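Local structure of Ice-binding protein (3WP9) at residues A[8-11]-A[12-15]; A[22-25]-A[26-30]. The protein binds to the surface of ice crystals, inhibits their growth and prevents small ice grains from being lost to larger ones. All blocks are in the same frame, centred on the assembly; numbering follows the deposited sequence.

Overall arrangement
Both contacts are local turns of a right-handed beta-helix protein, with centres about 20 Å apart; contact 1 leads into the coil and contact 2 is one of its bends. Contact 1 comes first: residues 8-11 and 12-15 form a 3-10 turn that leads into strand 14-18, beside helix 71-89. Strand 14-18 belongs to the long parallel sheet. Contact 2 follows in series, between strand 22-25 and strand 29-31. These two strands lie in different parallel sheets, so residues 22-30 round a corner. Thr15 CG2 packs against Val30 CG1 and joins the two sites. Contact 2 lies near a residue inferred by similarity to bind ice, whereas contact 1 is away from the inferred ice-binding sites.

Contact 1. Residues A[8-11]-A[12-15]; sequences LGEA and GTFT
Glu10 and Thr13 make the polar centre of this turn. The hydroxyl OG1 of Thr13 gives a short hydrogen bond of 2.6 Å to Glu10 O. It arrives only 16° from the carbonyl plane. Thr13 N also donates to Glu10 O, at 3.3 Å. The hydroxyl reaches back because chi1 of 54° sets it between the backbone N and the carbonyl carbon of its own residue.

Backbone bonds of the 3-10 kind frame this pair. Gly12 N donates to Gly9 O at 3.0 Å. Phe14 N donates to Ala11 O, also at 3.0 Å. Gly9 has a positive phi of 53°, a backbone shape that glycine adopts easily.

Van der Waals and ring contacts complete the turn. Leu8 CB rests 3.6 Å from Gly12 N, and Leu8 CD1 approaches Gly12 CA. The Phe14 ring has its edge near two carbonyl oxygens, Glu10 O and Ala11 O, with Phe14 CD2 3.5 Å from Glu10 O. Beyond the turn, Phe14 packs on Leu74 and Ala77 of helix 71-89. Glu10 N is hydrogen-bonded to Asp80 OD2 of the same helix.

Glu10 O is thus gripped by two donors from one residue. The Thr13 side chain thereby reinforces the backbone turn just before strand 14-18.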
loop_
_atom_site.group_PDB
_atom_site.type_symbol
_atom_site.label_atom_id
_atom_site.label_comp_id
_atom_site.label_asym_id
_atom_site.label_seq_id
_atom_site.Cartn_x
_atom_site.Cartn_y
_atom_site.Cartn_z
ATOM N N LEU A 8 -8.741 -8.848 0.900
ATOM C CA LEU A 8 -8.577 -7.654 1.769
ATOM C C LEU A 8 -9.824 -7.368 2.597
ATOM O O LEU A 8 -9.816 -6.537 3.480
ATOM C CB LEU A 8 -8.193 -6.408 0.901
ATOM C CG LEU A 8 -6.944 -6.543 0.044
ATOM C CD1 LEU A 8 -6.836 -5.182 -0.686
ATOM C CD2 LEU A 8 -5.720 -6.872 0.920
ATOM N N GLY A 9 -10.933 -8.068 2.362
ATOM C CA GLY A 9 -12.123 -7.709 3.123
ATOM C C GLY A 9 -12.519 -6.237 3.057
ATOM O O GLY A 9 -12.481 -5.621 1.969
ATOM N N GLU A 10 -12.894 -5.675 4.219
ATOM C CA GLU A 10 -13.424 -4.302 4.300
ATOM C C GLU A 10 -12.239 -3.315 4.113
ATOM O O GLU A 10 -12.474 -2.148 3.712
ATOM C CB GLU A 10 -14.108 -4.043 5.645
ATOM C CG GLU A 10 -15.441 -4.756 5.831
ATOM C CD GLU A 10 -16.371 -4.621 4.626
ATOM O OE1 GLU A 10 -16.419 -3.572 3.953
ATOM O OE2 GLU A 10 -17.079 -5.601 4.348
ATOM N N ALA A 11 -11.010 -3.833 4.313
ATOM C CA ALA A 11 -9.803 -3.029 3.979
ATOM C C ALA A 11 -9.678 -2.715 2.492
ATOM O O ALA A 11 -9.118 -1.683 2.075
ATOM C CB ALA A 11 -8.540 -3.678 4.563
ATOM N N GLY A 12 -10.305 -3.539 1.650
ATOM C CA GLY A 12 -10.151 -3.357 0.261
ATOM C C GLY A 12 -10.983 -2.213 -0.294
ATOM O O GLY A 12 -10.887 -1.951 -1.506
ATOM N N THR A 13 -11.788 -1.543 0.551
ATOM C CA THR A 13 -12.561 -0.369 0.163
ATOM C C THR A 13 -11.773 0.913 0.465
ATOM O O THR A 13 -12.175 2.013 0.082
ATOM C CB THR A 13 -13.915 -0.305 0.844
ATOM O OG1 THR A 13 -13.741 -0.399 2.242
ATOM C CG2 THR A 13 -14.790 -1.476 0.422
ATOM N N PHE A 14 -10.613 0.740 1.108
ATOM C CA PHE A 14 -9.788 1.938 1.401
ATOM C C PHE A 14 -8.550 2.031 0.521
ATOM O O PHE A 14 -7.874 1.012 0.215
ATOM C CB PHE A 14 -9.359 1.920 2.876
ATOM C CG PHE A 14 -10.477 2.163 3.839
ATOM C CD1 PHE A 14 -10.800 3.462 4.280
ATOM C CD2 PHE A 14 -11.281 1.102 4.291
ATOM C CE1 PHE A 14 -11.828 3.716 5.161
ATOM C CE2 PHE A 14 -12.326 1.338 5.189
ATOM C CZ PHE A 14 -12.606 2.637 5.639
ATOM N N THR A 15 -8.257 3.277 0.113
ATOM C CA THR A 15 -6.981 3.630 -0.517
ATOM C C THR A 15 -5.841 3.915 0.484
ATOM O O THR A 15 -4.662 3.496 0.249
ATOM C CB THR A 15 -7.188 4.799 -1.459
ATOM O OG1 THR A 15 -8.131 4.383 -2.487
ATOM C CG2 THR A 15 -5.859 5.160 -2.082
#

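Contact 2. Residues A[22-25]-A[26-30]; sequences ITDV and YPSTV
Asp24 and Ser28 close the bend with a hydrogen bond from Ser28 OG to Asp24 OD1, 2.7 Å long. The serine approaches on the syn lone pair of OD1, the side of the other carboxylate oxygen. This is the close part of the contact, and Ser28 is buried. Asp24 CG lies anti to the backbone N (chi1 178°), which carries the carboxylate across the inside of the bend. Ser28 CB follows its hydroxyl in, 3.2 Å from Asp24 OD1. The hydroxyl is also hydrogen-bonded to Asn212 N, so it links the bend to the neighbouring coil, beside strand 207-210.

Asp24 OD2 makes no hydrogen bond to residues 26-30. It lies 3.4 Å from Tyr26 N, but at a poor angle. Glu50 OE1 is close to Asp24 OD2, a pairing of like charges that may raise the proton affinity of one of the two acids. Glu50 OE1 also accepts a hydrogen bond from Ser28 N and so helps hold the bend. With an alanine at Asp24, Ser28 OG would probably lose its acceptor across the bend and be freer to turn toward other partners.

The outer side is exposed and makes few contacts across the bend. Val25 points away from it and meets Tyr26 at the backbone through CB and CG1, Val25 CB being 3.6 Å from Tyr26 N. The peptide bond before Pro27 is cis, consistent with the tight reversal here. Pro27 CB sits 3.5 Å above one face of the Tyr26 ring, offset toward its rim. Tyr26 OH is nonetheless anchored by a hydrogen bond to Asp49 OD1.

The Val25 side chain is about 6 Å from that of Thr193, ice-binding by similarity. Strand 22-25 pairs in parallel with strand 207-210, and Asp24 and Ser28 both pack on Leu209. The bend carries the chain from the sheet of strand 22-25 to that of strand 29-31.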
loop_
_atom_site.group_PDB
_atom_site.type_symbol
_atom_site.label_atom_id
_atom_site.label_comp_id
_atom_site.label_asym_id
_atom_site.label_seq_id
_atom_site.Cartn_x
_atom_site.Cartn_y
_atom_site.Cartn_z
ATOM N N ILE A 22 -3.002 9.646 9.932
ATOM C CA ILE A 22 -2.527 9.898 8.557
ATOM C C ILE A 22 -2.028 11.341 8.526
ATOM O O ILE A 22 -2.774 12.282 8.875
ATOM C CB ILE A 22 -3.640 9.725 7.505
ATOM C CG1 ILE A 22 -4.254 8.316 7.485
ATOM C CG2 ILE A 22 -3.101 10.144 6.168
ATOM C CD1 ILE A 22 -5.401 8.236 6.479
ATOM N N THR A 23 -0.742 11.541 8.143
ATOM C CA THR A 23 -0.194 12.908 8.102
ATOM C C THR A 23 -0.009 13.337 6.642
ATOM O O THR A 23 0.129 12.486 5.733
ATOM C CB THR A 23 1.145 13.108 8.840
ATOM O OG1 THR A 23 2.156 12.375 8.198
ATOM C CG2 THR A 23 1.108 12.599 10.257
ATOM N N ASP A 24 0.038 14.629 6.412
ATOM C CA ASP A 24 0.179 15.107 5.086
ATOM C C ASP A 24 0.847 16.469 4.965
ATOM O O ASP A 24 0.479 17.433 5.674
ATOM C CB ASP A 24 -1.230 15.219 4.506
ATOM C CG ASP A 24 -1.240 15.779 3.050
ATOM O OD1 ASP A 24 -0.708 15.126 2.142
ATOM O OD2 ASP A 24 -1.821 16.865 2.806
ATOM N N VAL A 25 1.741 16.583 3.991
ATOM C CA VAL A 25 2.291 17.859 3.563
ATOM C C VAL A 25 1.533 18.199 2.290
ATOM O O VAL A 25 1.670 17.544 1.285
ATOM C CB VAL A 25 3.821 17.782 3.299
ATOM C CG1 VAL A 25 4.300 19.104 2.720
ATOM C CG2 VAL A 25 4.616 17.376 4.584
ATOM N N TYR A 26 0.644 19.191 2.429
ATOM C CA TYR A 26 -0.328 19.632 1.413
ATOM C C TYR A 26 0.413 20.228 0.200
ATOM O O TYR A 26 1.459 20.861 0.343
ATOM C CB TYR A 26 -1.181 20.733 2.072
ATOM C CG TYR A 26 -2.351 21.237 1.287
ATOM C CD1 TYR A 26 -3.615 20.640 1.437
ATOM C CD2 TYR A 26 -2.223 22.330 0.424
ATOM C CE1 TYR A 26 -4.737 21.081 0.728
ATOM C CE2 TYR A 26 -3.340 22.790 -0.294
ATOM C CZ TYR A 26 -4.583 22.152 -0.158
ATOM O OH TYR A 26 -5.691 22.584 -0.876
ATOM N N PRO A 27 -0.121 20.049 -0.998
ATOM C CA PRO A 27 -1.352 19.274 -1.285
ATOM C C PRO A 27 -1.089 17.881 -1.878
ATOM O O PRO A 27 -0.180 17.729 -2.695
ATOM C CB PRO A 27 -1.993 20.118 -2.410
ATOM C CG PRO A 27 -0.832 20.608 -3.225
ATOM C CD PRO A 27 0.303 20.860 -2.156
ATOM N N SER A 28 -1.902 16.923 -1.472
ATOM C CA SER A 28 -1.872 15.600 -2.009
ATOM C C SER A 28 -3.229 15.412 -2.618
ATOM O O SER A 28 -4.121 16.214 -2.345
ATOM C CB SER A 28 -1.682 14.588 -0.874
ATOM O OG SER A 28 -0.314 14.673 -0.507
ATOM N N THR A 29 -3.363 14.394 -3.435
ATOM C CA THR A 29 -4.658 13.994 -3.965
ATOM C C THR A 29 -4.816 12.531 -3.753
ATOM O O THR A 29 -3.934 11.725 -4.168
ATOM C CB THR A 29 -4.685 14.223 -5.473
ATOM O OG1 THR A 29 -4.551 15.621 -5.723
ATOM C CG2 THR A 29 -6.041 13.816 -6.031
ATOM N N VAL A 30 -5.866 12.134 -3.061
ATOM C CA VAL A 30 -6.124 10.740 -2.798
ATOM C C VAL A 30 -7.453 10.419 -3.504
ATOM O O VAL A 30 -8.445 11.031 -3.154
ATOM C CB VAL A 30 -6.245 10.438 -1.283
ATOM C CG1 VAL A 30 -6.511 8.977 -1.053
ATOM C CG2 VAL A 30 -4.937 10.874 -0.608
#